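Local coordinates for phiAB6 tailspike (Unidentified phage, PDB 5JS4), which probably recognises and fragments the exopolysaccharide of Acinetobacter baumannii, acting as a trimeric beta-helical phage tailspike, at residues V383-T388 with G413-I418; C437-I442 with A457-G462; P335-L340 with D365-I370; I376-A381 with A398-E403. One frame throughout, in Å; residues are numbered along the deposited sequence.

Contact 1 of 4, residues V383-T388 with G413-I418; sequences VGFNFT and GTFHNI
T414 OG1 is held by two partners. The amide of N386 donates to it from ND2 at 2.8 Å, with the hydroxyl close to the amide plane, and a water lies 2.7 Å from the same OG1. That water donates to F387 O, so it ties the threonine hydroxyl to the backbone of the opposite strand. The chi1 of 65° sets the T414 hydroxyl between its own backbone N and carbonyl carbon, while its methyl CG2 leans against N386 ND2. Beneath this polar arrangement the strands run parallel and pair residue for residue from F385 with G413 to T388 with H416. T414 N donates to F385 O at 2.8 Å, F387 N to T414 O, and H416 N to F387 O at 3.0 Å. These are successive turns of the right-handed parallel beta-helix of a pectate lyase-like tailspike, and the two faces differ sharply. N386, T414 and H416 lie on the side packed against a second subunit; H416 NE2 also bonds to D438 of the next turn. The other side carries an aromatic cluster in the interior. The F415 ring leans obliquely against the rings of both F385 and F387, its plane turned 35° from each. It meets F385 through the two CE1 atoms at 3.9 Å, and its CD1 rests 3.6 Å from F387 CB. I418, beyond the corner at N417, reaches back with CD1 to within 3.5 Å of F387 CD1, its side chain crossing that of F387 at about a right angle.

Contact 2 of 4, residues C437-I442 with A457-G462; sequences CDFDNI and AHCGFG
Backbone hydrogen bonds join C437-D440 to C459-G462 in parallel register: G460 N donates to C437 O at 2.8 Å, F439 N to G460 O at 2.9 Å, and G462 N to F439 O at 2.7 Å. An N-H...S hydrogen bond extends the row at its start, C437 N donating to C459 SG at 3.5 Å. Aromatic packing fills the interior side. F439 and F461 hold nearly the same first torsion (chi1 -56° and -64°), which sends both rings off their strands in the same direction. The planes are only 6° apart but slid, with little overlap, and the closest approach is tight, F439 CD1 to F461 CE1 at 3.3 Å. Alignment of like side chains on consecutive turns is a hallmark of parallel beta-helices; here F415 continues the row beyond F439, and W477 meets F461 edge-to-face. The cysteines pack in register, C437 CB lying 3.9 Å from C459 SG. Acidic groups occupy the other side, where the glycines leave room: D440 OD1 approaches G462 CA to 3.4 Å while bonding to K463 N, and D438 OD2 bonds to H416 NE2.

Contact 3 of 4, residues P335-L340 with D365-I370; sequences PTIQNL and DHITLI
I337 O accepts a hydrogen bond from D365 N at 3.0 Å, and the I337 side chain turns inward, where its CG2 meets I367 CG2 at 4.0 Å. At Q338 the backbone presses close, CA lying 3.1 Å from D365 O in a CA-H...O contact. The side chains of Q338 and D365 run alongside each other in a common direction, both taking the cramped first torsion between backbone N and carbonyl carbon (chi1 66° and 61°). CB of Q338 lies against the D365 carboxylate, whereas the two polar ends lie alongside with their planes 75° apart, and the acceptors OE1 of Q338 and OD1 of D365 stay 4.0 Å from each other. N339 then turns the corner. It and H366 adopt the left-handed helical conformation, and each bends its strand from one face of the beta-helix to the next, the two bends lying in register on consecutive turns of the coil. N339 N makes two weak bonds, to D365 O and to H366 O, the latter badly bent. H366 O also takes L340 N at 3.1 Å, so two consecutive amides converge on one carbonyl. Past the corner L340 O accepts T368 N at 2.8 Å, and L340 CB packs loosely on I367 CG2, 4.2 Å away. I367 CG2 thus touches residues before and after the bend, within a core that I355, I357 and F354 join from strand 353-358. At the outer side of the bend, D365 packs on H366 of a second subunit, and H366 on D365 of the third.

Contact 4 of 4, residues I376-A381 with A398-E403; sequences IVVKQA and AGIYCE
V378 and C402 lie side by side on neighbouring strands, their CB atoms 4.0 Å apart, and their torsions decide what each branch meets. With CG1 of V378 anti to the backbone N (chi1 -179°), CG1 is directed to C402 SG and CG2 is left to touch I400 CG2 at 4.1 Å. C402 has the same trans torsion (chi1 178°), which brings SG to 3.5 Å from Q380 O. I376 packs through CB on I400 CG1, while its outer carbons turn to F387 of strand 381-393. K379 curls through three successive turns near -60°, and a water accepts from its NZ and donates to E403 OE1; the charged atoms, K379 NZ and E403 OE1, stay 5.1 Å apart. Three backbone bonds fix the parallel pairing: I376 N to G399 O, Y401 N to I376 O, and V378 N to Y401 O, each 2.8 Å. Opposite the core face Y401 OH bonds to D431; at the corner Q380 OE1 bonds to R408. These strands belong to a parallel sheet of the beta-helix, strand 353-358 lying next to 374-379 and strand 426-430 next to 398-402, with I376, V378 and I400 packing inward onto F385 and F387 of strand 381-393.

Overall arrangement
The four contacts join turns of one beta-helical coil. Contacts 3, 1 and 2 follow one another along one wall: T388 O probably accepts H366 N between contacts 1 and 3, and H416 NE2 lies 2.8 Å from D438 OD2 between contacts 1 and 2. Contacts 2 and 3 do not touch, their centres about 21 Å apart. Contact 4 meets contacts 1 and 3 across the core but not contact 2, their nearest atoms about 7 Å apart. Its I376 CG1 meets F387 CE2 of contact 1 at 3.7 Å, and its I376 CD1 meets L369 CD1 of contact 3 at 3.8 Å. Contact 3 also carries I370, which lines a malonate-binding pocket with Y310, R343, N371 and Y394. Contacts 1, 2 and 3 touch neighbouring subunits; contact 4 touches none.

Contact 1 of 4, residues V383-T388 with G413-I418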
loop_
_atom_site.group_PDB
_atom_site.type_symbol
_atom_site.label_atom_id
_atom_site.label_comp_id
_atom_site.label_asym_id
_atom_site.label_seq_id
_atom_site.Cartn_x
_atom_site.Cartn_y
_atom_site.Cartn_z
ATOM N N VAL A 383 -15.908 10.256 10.089
ATOM C CA VAL A 383 -14.640 10.684 10.676
ATOM C C VAL A 383 -14.269 9.653 11.742
ATOM O O VAL A 383 -15.044 9.395 12.662
ATOM C CB VAL A 383 -14.677 12.143 11.213
ATOM C CG1 VAL A 383 -16.020 12.473 11.852
ATOM C CG2 VAL A 383 -13.518 12.409 12.170
ATOM N N GLY A 384 -13.099 9.036 11.593
ATOM C CA GLY A 384 -12.704 7.935 12.471
ATOM C C GLY A 384 -13.676 6.769 12.370
ATOM O O GLY A 384 -14.097 6.210 13.383
ATOM N N PHE A 385 -14.021 6.414 11.132
ATOM C CA PHE A 385 -15.047 5.421 10.825
ATOM C C PHE A 385 -14.374 4.212 10.182
ATOM O O PHE A 385 -13.864 4.305 9.069
ATOM C CB PHE A 385 -16.068 6.041 9.867
ATOM C CG PHE A 385 -17.280 5.186 9.603
ATOM C CD1 PHE A 385 -17.261 4.213 8.609
ATOM C CD2 PHE A 385 -18.457 5.383 10.316
ATOM C CE1 PHE A 385 -18.385 3.445 8.346
ATOM C CE2 PHE A 385 -19.582 4.612 10.062
ATOM C CZ PHE A 385 -19.547 3.643 9.075
ATOM N N ASN A 386 -14.374 3.084 10.884
ATOM C CA ASN A 386 -13.647 1.902 10.437
ATOM C C ASN A 386 -14.598 0.751 10.147
ATOM O O ASN A 386 -15.399 0.365 10.998
ATOM C CB ASN A 386 -12.613 1.512 11.486
ATOM C CG ASN A 386 -11.641 2.637 11.780
ATOM O OD1 ASN A 386 -11.496 3.068 12.929
ATOM N ND2 ASN A 386 -10.989 3.139 10.741
ATOM N N PHE A 387 -14.486 0.216 8.934
ATOM C CA PHE A 387 -15.422 -0.760 8.390
ATOM C C PHE A 387 -14.611 -1.879 7.738
ATOM O O PHE A 387 -13.846 -1.621 6.816
ATOM C CB PHE A 387 -16.304 -0.061 7.348
ATOM C CG PHE A 387 -17.510 -0.849 6.923
ATOM C CD1 PHE A 387 -17.398 -1.907 6.034
ATOM C CD2 PHE A 387 -18.771 -0.506 7.388
ATOM C CE1 PHE A 387 -18.518 -2.622 5.637
ATOM C CE2 PHE A 387 -19.891 -1.214 6.992
ATOM C CZ PHE A 387 -19.765 -2.275 6.116
ATOM N N THR A 388 -14.765 -3.112 8.212
ATOM C CA THR A 388 -13.993 -4.223 7.647
ATOM C C THR A 388 -14.702 -5.570 7.738
ATOM O O THR A 388 -15.528 -5.791 8.618
ATOM C CB THR A 388 -12.594 -4.331 8.308
ATOM O OG1 THR A 388 -11.748 -5.184 7.522
ATOM C CG2 THR A 388 -12.686 -4.867 9.745
ATOM N N GLY A 413 -12.219 7.603 6.871
ATOM C CA GLY A 413 -12.982 6.365 6.920
ATOM C C GLY A 413 -12.205 5.262 6.231
ATOM O O GLY A 413 -11.585 5.502 5.198
ATOM N N THR A 414 -12.225 4.062 6.804
ATOM C CA THR A 414 -11.545 2.918 6.204
ATOM C C THR A 414 -12.561 1.839 5.845
ATOM O O THR A 414 -13.483 1.553 6.615
ATOM C CB THR A 414 -10.448 2.341 7.121
ATOM O OG1 THR A 414 -11.033 1.802 8.313
ATOM C CG2 THR A 414 -9.432 3.423 7.489
ATOM N N PHE A 415 -12.372 1.254 4.666
ATOM C CA PHE A 415 -13.288 0.276 4.104
ATOM C C PHE A 415 -12.466 -0.863 3.524
ATOM O O PHE A 415 -11.919 -0.738 2.432
ATOM C CB PHE A 415 -14.167 0.937 3.046
ATOM C CG PHE A 415 -15.052 2.009 3.606
ATOM C CD1 PHE A 415 -16.270 1.685 4.189
ATOM C CD2 PHE A 415 -14.648 3.334 3.597
ATOM C CE1 PHE A 415 -17.081 2.670 4.726
ATOM C CE2 PHE A 415 -15.450 4.322 4.142
ATOM C CZ PHE A 415 -16.668 3.989 4.705
ATOM N N HIS A 416 -12.360 -1.956 4.279
ATOM C CA HIS A 416 -11.482 -3.071 3.923
ATOM C C HIS A 416 -12.220 -4.395 3.909
ATOM O O HIS A 416 -13.133 -4.609 4.699
ATOM C CB HIS A 416 -10.338 -3.205 4.934
ATOM C CG HIS A 416 -9.417 -2.026 4.986
ATOM N ND1 HIS A 416 -8.603 -1.773 6.069
ATOM C CD2 HIS A 416 -9.182 -1.031 4.100
ATOM C CE1 HIS A 416 -7.900 -0.677 5.843
ATOM N NE2 HIS A 416 -8.229 -0.210 4.652
ATOM N N ASN A 417 -11.783 -5.303 3.040
ATOM C CA ASN A 417 -12.270 -6.683 3.050
ATOM C C ASN A 417 -13.793 -6.743 2.944
ATOM O O ASN A 417 -14.452 -7.376 3.770
ATOM C CB ASN A 417 -11.813 -7.434 4.322
ATOM C CG ASN A 417 -10.300 -7.446 4.526
ATOM O OD1 ASN A 417 -9.831 -7.723 5.633
ATOM N ND2 ASN A 417 -9.538 -7.181 3.480
ATOM N N ILE A 418 -14.346 -6.066 1.940
ATOM C CA ILE A 418 -15.790 -6.050 1.729
ATOM C C ILE A 418 -16.136 -6.737 0.417
ATOM O O ILE A 418 -15.572 -6.413 -0.632
ATOM C CB ILE A 418 -16.382 -4.626 1.698
ATOM C CG1 ILE A 418 -15.880 -3.795 2.884
ATOM C CG2 ILE A 418 -17.908 -4.704 1.707
ATOM C CD1 ILE A 418 -16.234 -2.324 2.795
HETATM O O HOH W 1 -11.321 -0.847 8.086
#

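Contact 2 of 4, residues C437-I442 with A457-G462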
loop_
_atom_site.group_PDB
_atom_site.type_symbol
_atom_site.label_atom_id
_atom_site.label_comp_id
_atom_site.label_asym_id
_atom_site.label_seq_id
_atom_site.Cartn_x
_atom_site.Cartn_y
_atom_site.Cartn_z
ATOM N N CYS A 437 -9.969 8.977 2.907
ATOM C CA CYS A 437 -10.512 7.662 3.220
ATOM C C CYS A 437 -9.707 6.588 2.498
ATOM O O CYS A 437 -9.031 6.872 1.510
ATOM C CB CYS A 437 -11.989 7.590 2.827
ATOM S SG CYS A 437 -13.066 8.632 3.843
ATOM N N ASP A 438 -9.793 5.359 3.000
ATOM C CA ASP A 438 -9.015 4.240 2.486
ATOM C C ASP A 438 -9.942 3.090 2.115
ATOM O O ASP A 438 -10.830 2.732 2.886
ATOM C CB ASP A 438 -8.016 3.774 3.547
ATOM C CG ASP A 438 -6.923 2.898 2.978
ATOM O OD1 ASP A 438 -6.290 3.312 1.987
ATOM O OD2 ASP A 438 -6.684 1.803 3.536
ATOM N N PHE A 439 -9.720 2.524 0.932
ATOM C CA PHE A 439 -10.519 1.426 0.401
ATOM C C PHE A 439 -9.551 0.349 -0.076
ATOM O O PHE A 439 -8.668 0.642 -0.874
ATOM C CB PHE A 439 -11.363 1.906 -0.778
ATOM C CG PHE A 439 -12.250 3.081 -0.465
ATOM C CD1 PHE A 439 -11.749 4.377 -0.488
ATOM C CD2 PHE A 439 -13.594 2.893 -0.160
ATOM C CE1 PHE A 439 -12.567 5.460 -0.211
ATOM C CE2 PHE A 439 -14.417 3.972 0.115
ATOM C CZ PHE A 439 -13.903 5.257 0.093
ATOM N N ASP A 440 -9.707 -0.885 0.398
ATOM C CA ASP A 440 -8.745 -1.944 0.066
ATOM C C ASP A 440 -9.376 -3.330 0.148
ATOM O O ASP A 440 -10.157 -3.616 1.061
ATOM C CB ASP A 440 -7.536 -1.865 1.014
ATOM C CG ASP A 440 -6.264 -2.506 0.442
ATOM O OD1 ASP A 440 -6.276 -3.064 -0.678
ATOM O OD2 ASP A 440 -5.225 -2.442 1.134
ATOM N N ASN A 441 -9.010 -4.189 -0.798
ATOM C CA ASN A 441 -9.468 -5.575 -0.832
ATOM C C ASN A 441 -10.985 -5.657 -0.853
ATOM O O ASN A 441 -11.620 -6.282 -0.002
ATOM C CB ASN A 441 -8.860 -6.362 0.329
ATOM C CG ASN A 441 -7.346 -6.403 0.264
ATOM O OD1 ASN A 441 -6.652 -6.101 1.244
ATOM N ND2 ASN A 441 -6.821 -6.750 -0.899
ATOM N N ILE A 442 -11.544 -5.000 -1.864
ATOM C CA ILE A 442 -12.974 -4.919 -2.064
ATOM C C ILE A 442 -13.330 -5.701 -3.325
ATOM O O ILE A 442 -12.572 -5.719 -4.301
ATOM C CB ILE A 442 -13.418 -3.446 -2.145
ATOM C CG1 ILE A 442 -13.342 -2.820 -0.744
ATOM C CG2 ILE A 442 -14.827 -3.313 -2.717
ATOM C CD1 ILE A 442 -13.509 -1.321 -0.712
ATOM N N ALA A 457 -11.243 13.071 -2.713
ATOM C CA ALA A 457 -10.026 13.852 -2.539
ATOM C C ALA A 457 -9.072 13.156 -1.580
ATOM O O ALA A 457 -9.461 12.777 -0.481
ATOM C CB ALA A 457 -10.369 15.238 -2.014
ATOM N N HIS A 458 -7.825 12.985 -2.005
ATOM C CA HIS A 458 -6.779 12.440 -1.137
ATOM C C HIS A 458 -7.173 11.125 -0.470
ATOM O O HIS A 458 -6.913 10.912 0.715
ATOM C CB HIS A 458 -6.369 13.478 -0.092
ATOM C CG HIS A 458 -5.894 14.763 -0.686
ATOM N ND1 HIS A 458 -4.704 14.872 -1.373
ATOM C CD2 HIS A 458 -6.456 15.993 -0.711
ATOM C CE1 HIS A 458 -4.551 16.117 -1.786
ATOM N NE2 HIS A 458 -5.601 16.816 -1.399
ATOM N N CYS A 459 -7.799 10.246 -1.248
ATOM C CA CYS A 459 -8.189 8.930 -0.770
ATOM C C CYS A 459 -7.208 7.887 -1.280
ATOM O O CYS A 459 -6.528 8.100 -2.284
ATOM C CB CYS A 459 -9.601 8.585 -1.238
ATOM S SG CYS A 459 -10.895 9.547 -0.423
ATOM N N GLY A 460 -7.147 6.768 -0.569
ATOM C CA GLY A 460 -6.352 5.622 -0.973
ATOM C C GLY A 460 -7.250 4.515 -1.482
ATOM O O GLY A 460 -8.275 4.201 -0.870
ATOM N N PHE A 461 -6.862 3.936 -2.613
ATOM C CA PHE A 461 -7.554 2.801 -3.198
ATOM C C PHE A 461 -6.545 1.694 -3.448
ATOM O O PHE A 461 -5.555 1.891 -4.153
ATOM C CB PHE A 461 -8.246 3.205 -4.494
ATOM C CG PHE A 461 -9.328 4.216 -4.297
ATOM C CD1 PHE A 461 -10.621 3.814 -3.992
ATOM C CD2 PHE A 461 -9.054 5.572 -4.397
ATOM C CE1 PHE A 461 -11.621 4.747 -3.796
ATOM C CE2 PHE A 461 -10.052 6.509 -4.203
ATOM C CZ PHE A 461 -11.336 6.095 -3.900
ATOM N N GLY A 462 -6.801 0.539 -2.845
ATOM C CA GLY A 462 -5.947 -0.624 -2.986
ATOM C C GLY A 462 -6.526 -1.586 -3.999
ATOM O O GLY A 462 -6.945 -1.180 -5.086
#

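Contact 3 of 4, residues P335-L340 with D365-I370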
loop_
_atom_site.group_PDB
_atom_site.type_symbol
_atom_site.label_atom_id
_atom_site.label_comp_id
_atom_site.label_asym_id
_atom_site.label_seq_id
_atom_site.Cartn_x
_atom_site.Cartn_y
_atom_site.Cartn_z
ATOM N N PRO A 335 -21.340 2.895 18.437
ATOM C CA PRO A 335 -20.129 2.825 17.616
ATOM C C PRO A 335 -19.677 1.418 17.216
ATOM O O PRO A 335 -18.598 1.273 16.654
ATOM C CB PRO A 335 -19.072 3.464 18.521
ATOM C CG PRO A 335 -19.526 3.126 19.897
ATOM C CD PRO A 335 -21.028 3.158 19.854
ATOM N N THR A 336 -20.489 0.401 17.498
ATOM C CA THR A 336 -20.127 -0.988 17.229
ATOM C C THR A 336 -21.229 -1.690 16.452
ATOM O O THR A 336 -22.390 -1.640 16.846
ATOM C CB THR A 336 -19.917 -1.752 18.552
ATOM O OG1 THR A 336 -18.893 -1.109 19.321
ATOM C CG2 THR A 336 -19.535 -3.207 18.305
ATOM N N ILE A 337 -20.858 -2.326 15.342
ATOM C CA ILE A 337 -21.677 -3.369 14.720
ATOM C C ILE A 337 -20.721 -4.516 14.426
ATOM O O ILE A 337 -19.788 -4.344 13.653
ATOM C CB ILE A 337 -22.358 -2.928 13.409
ATOM C CG1 ILE A 337 -23.146 -1.631 13.610
ATOM C CG2 ILE A 337 -23.289 -4.029 12.908
ATOM C CD1 ILE A 337 -23.701 -1.033 12.334
ATOM N N GLN A 338 -20.935 -5.674 15.042
ATOM C CA GLN A 338 -19.992 -6.777 14.868
ATOM C C GLN A 338 -20.592 -8.156 15.070
ATOM O O GLN A 338 -21.594 -8.317 15.767
ATOM C CB GLN A 338 -18.786 -6.604 15.798
ATOM C CG GLN A 338 -19.094 -6.713 17.281
ATOM C CD GLN A 338 -17.841 -6.673 18.143
ATOM O OE1 GLN A 338 -16.908 -5.920 17.867
ATOM N NE2 GLN A 338 -17.820 -7.479 19.196
ATOM N N ASN A 339 -19.951 -9.145 14.448
ATOM C CA ASN A 339 -20.249 -10.549 14.685
ATOM C C ASN A 339 -21.717 -10.840 14.397
ATOM O O ASN A 339 -22.397 -11.480 15.194
ATOM C CB ASN A 339 -19.899 -10.898 16.137
ATOM C CG ASN A 339 -19.973 -12.382 16.423
ATOM O OD1 ASN A 339 -19.515 -13.194 15.629
ATOM N ND2 ASN A 339 -20.551 -12.742 17.565
ATOM N N LEU A 340 -22.194 -10.360 13.251
ATOM C CA LEU A 340 -23.627 -10.268 12.994
ATOM C C LEU A 340 -24.016 -10.768 11.612
ATOM O O LEU A 340 -23.341 -10.491 10.628
ATOM C CB LEU A 340 -24.082 -8.815 13.141
ATOM C CG LEU A 340 -25.545 -8.498 12.816
ATOM C CD1 LEU A 340 -26.483 -9.178 13.800
ATOM C CD2 LEU A 340 -25.755 -6.993 12.813
ATOM N N ASP A 365 -17.326 -4.525 11.962
ATOM C CA ASP A 365 -16.531 -5.648 11.478
ATOM C C ASP A 365 -17.207 -6.996 11.641
ATOM O O ASP A 365 -17.980 -7.217 12.575
ATOM C CB ASP A 365 -15.165 -5.678 12.158
ATOM C CG ASP A 365 -15.264 -5.846 13.650
ATOM O OD1 ASP A 365 -15.450 -4.832 14.334
ATOM O OD2 ASP A 365 -15.138 -6.988 14.140
ATOM N N HIS A 366 -16.883 -7.896 10.718
ATOM C CA HIS A 366 -17.384 -9.266 10.732
ATOM C C HIS A 366 -18.902 -9.275 10.714
ATOM O O HIS A 366 -19.554 -9.727 11.659
ATOM C CB HIS A 366 -16.817 -10.037 11.926
ATOM C CG HIS A 366 -15.326 -10.156 11.900
ATOM N ND1 HIS A 366 -14.678 -11.271 11.416
ATOM C CD2 HIS A 366 -14.356 -9.288 12.268
ATOM C CE1 HIS A 366 -13.372 -11.091 11.504
ATOM N NE2 HIS A 366 -13.150 -9.895 12.016
ATOM N N ILE A 367 -19.453 -8.752 9.621
ATOM C CA ILE A 367 -20.894 -8.745 9.416
ATOM C C ILE A 367 -21.267 -9.347 8.068
ATOM O O ILE A 367 -20.483 -9.329 7.114
ATOM C CB ILE A 367 -21.504 -7.328 9.553
ATOM C CG1 ILE A 367 -21.016 -6.385 8.440
ATOM C CG2 ILE A 367 -21.190 -6.759 10.932
ATOM C CD1 ILE A 367 -21.745 -5.057 8.400
ATOM N N THR A 368 -22.477 -9.890 8.022
ATOM C CA THR A 368 -23.080 -10.392 6.800
ATOM C C THR A 368 -24.480 -9.808 6.724
ATOM O O THR A 368 -25.298 -10.051 7.611
ATOM C CB THR A 368 -23.145 -11.926 6.808
ATOM O OG1 THR A 368 -21.827 -12.449 6.981
ATOM C CG2 THR A 368 -23.728 -12.460 5.506
ATOM N N LEU A 369 -24.743 -9.030 5.676
ATOM C CA LEU A 369 -26.043 -8.384 5.491
ATOM C C LEU A 369 -26.645 -8.818 4.168
ATOM O O LEU A 369 -25.957 -8.842 3.147
ATOM C CB LEU A 369 -25.916 -6.864 5.537
ATOM C CG LEU A 369 -25.296 -6.287 6.815
ATOM C CD1 LEU A 369 -25.229 -4.772 6.730
ATOM C CD2 LEU A 369 -26.066 -6.702 8.058
ATOM N N ILE A 370 -27.933 -9.158 4.206
ATOM C CA ILE A 370 -28.617 -9.783 3.075
ATOM C C ILE A 370 -29.915 -9.036 2.765
ATOM O O ILE A 370 -30.774 -8.882 3.634
ATOM C CB ILE A 370 -28.923 -11.270 3.359
ATOM C CG1 ILE A 370 -27.678 -12.004 3.882
ATOM C CG2 ILE A 370 -29.433 -11.965 2.104
ATOM C CD1 ILE A 370 -27.554 -12.041 5.390
#

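Contact 4 of 4, residues I376-A381 with A398-E403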
loop_
_atom_site.group_PDB
_atom_site.type_symbol
_atom_site.label_atom_id
_atom_site.label_comp_id
_atom_site.label_asym_id
_atom_site.label_seq_id
_atom_site.Cartn_x
_atom_site.Cartn_y
_atom_site.Cartn_z
ATOM N N ILE A 376 -26.094 -0.345 5.159
ATOM C CA ILE A 376 -25.532 0.541 6.171
ATOM C C ILE A 376 -25.878 1.978 5.807
ATOM O O ILE A 376 -25.491 2.463 4.748
ATOM C CB ILE A 376 -23.999 0.391 6.264
ATOM C CG1 ILE A 376 -23.615 -1.055 6.615
ATOM C CG2 ILE A 376 -23.421 1.380 7.272
ATOM C CD1 ILE A 376 -23.942 -1.488 8.029
ATOM N N VAL A 377 -26.617 2.648 6.687
ATOM C CA VAL A 377 -26.967 4.049 6.501
ATOM C C VAL A 377 -26.126 4.876 7.461
ATOM O O VAL A 377 -26.337 4.837 8.671
ATOM C CB VAL A 377 -28.467 4.299 6.758
ATOM C CG1 VAL A 377 -28.811 5.775 6.596
ATOM C CG2 VAL A 377 -29.310 3.454 5.813
ATOM N N VAL A 378 -25.163 5.611 6.917
ATOM C CA VAL A 378 -24.299 6.463 7.724
ATOM C C VAL A 378 -24.979 7.809 7.912
ATOM O O VAL A 378 -25.378 8.440 6.937
ATOM C CB VAL A 378 -22.929 6.690 7.056
ATOM C CG1 VAL A 378 -22.045 7.561 7.939
ATOM C CG2 VAL A 378 -22.247 5.359 6.763
ATOM N N LYS A 379 -25.109 8.240 9.162
ATOM C CA LYS A 379 -25.677 9.548 9.468
ATOM C C LYS A 379 -24.557 10.566 9.660
ATOM O O LYS A 379 -23.457 10.225 10.110
ATOM C CB LYS A 379 -26.578 9.477 10.705
ATOM C CG LYS A 379 -27.696 8.440 10.617
ATOM C CD LYS A 379 -28.672 8.678 9.471
ATOM C CE LYS A 379 -29.645 9.805 9.776
ATOM N NZ LYS A 379 -30.602 10.030 8.654
ATOM N N GLN A 380 -24.849 11.815 9.302
ATOM C CA GLN A 380 -23.853 12.883 9.244
ATOM C C GLN A 380 -22.686 12.476 8.328
ATOM O O GLN A 380 -22.930 11.921 7.260
ATOM C CB GLN A 380 -23.428 13.313 10.656
ATOM C CG GLN A 380 -24.586 13.877 11.471
ATOM C CD GLN A 380 -25.306 15.006 10.745
ATOM O OE1 GLN A 380 -24.671 15.934 10.236
ATOM N NE2 GLN A 380 -26.632 14.927 10.681
ATOM N N ALA A 381 -21.441 12.739 8.719
ATOM C CA ALA A 381 -20.296 12.457 7.848
ATOM C C ALA A 381 -19.274 11.564 8.537
ATOM O O ALA A 381 -19.167 11.553 9.763
ATOM C CB ALA A 381 -19.643 13.756 7.402
ATOM N N ALA A 398 -27.965 0.382 -2.140
ATOM C CA ALA A 398 -26.555 0.514 -1.782
ATOM C C ALA A 398 -26.182 -0.373 -0.603
ATOM O O ALA A 398 -26.992 -0.606 0.293
ATOM C CB ALA A 398 -26.220 1.964 -1.466
ATOM N N GLY A 399 -24.949 -0.868 -0.608
ATOM C CA GLY A 399 -24.405 -1.553 0.557
ATOM C C GLY A 399 -24.172 -0.559 1.682
ATOM O O GLY A 399 -24.536 -0.808 2.831
ATOM N N ILE A 400 -23.560 0.572 1.337
ATOM C CA ILE A 400 -23.267 1.640 2.289
ATOM C C ILE A 400 -23.694 2.971 1.676
ATOM O O ILE A 400 -23.284 3.304 0.565
ATOM C CB ILE A 400 -21.763 1.691 2.635
ATOM C CG1 ILE A 400 -21.289 0.333 3.168
ATOM C CG2 ILE A 400 -21.486 2.788 3.655
ATOM C CD1 ILE A 400 -19.784 0.183 3.243
ATOM N N TYR A 401 -24.514 3.724 2.408
ATOM C CA TYR A 401 -25.036 5.004 1.937
ATOM C C TYR A 401 -24.743 6.114 2.944
ATOM O O TYR A 401 -25.070 5.986 4.123
ATOM C CB TYR A 401 -26.545 4.909 1.697
ATOM C CG TYR A 401 -27.197 6.239 1.372
ATOM C CD1 TYR A 401 -26.696 7.052 0.361
ATOM C CD2 TYR A 401 -28.321 6.680 2.071
ATOM C CE1 TYR A 401 -27.287 8.268 0.058
ATOM C CE2 TYR A 401 -28.920 7.893 1.771
ATOM C CZ TYR A 401 -28.399 8.683 0.764
ATOM O OH TYR A 401 -28.985 9.890 0.460
ATOM N N CYS A 402 -24.130 7.196 2.465
ATOM C CA CYS A 402 -23.859 8.379 3.282
ATOM C C CYS A 402 -24.366 9.632 2.572
ATOM O O CYS A 402 -23.776 10.089 1.592
ATOM C CB CYS A 402 -22.360 8.502 3.574
ATOM S SG CYS A 402 -21.901 9.956 4.544
ATOM N N GLU A 403 -25.464 10.182 3.084
ATOM C CA GLU A 403 -26.092 11.371 2.511
ATOM C C GLU A 403 -25.293 12.639 2.814
ATOM O O GLU A 403 -25.122 13.493 1.936
ATOM C CB GLU A 403 -27.518 11.513 3.060
ATOM C CG GLU A 403 -28.312 12.677 2.478
ATOM C CD GLU A 403 -29.677 12.858 3.123
ATOM O OE1 GLU A 403 -30.001 12.132 4.086
ATOM O OE2 GLU A 403 -30.434 13.739 2.663
HETATM O O HOH W 2 -26.981 8.438 4.764
HETATM O O HOH W 3 -28.795 11.297 6.573
#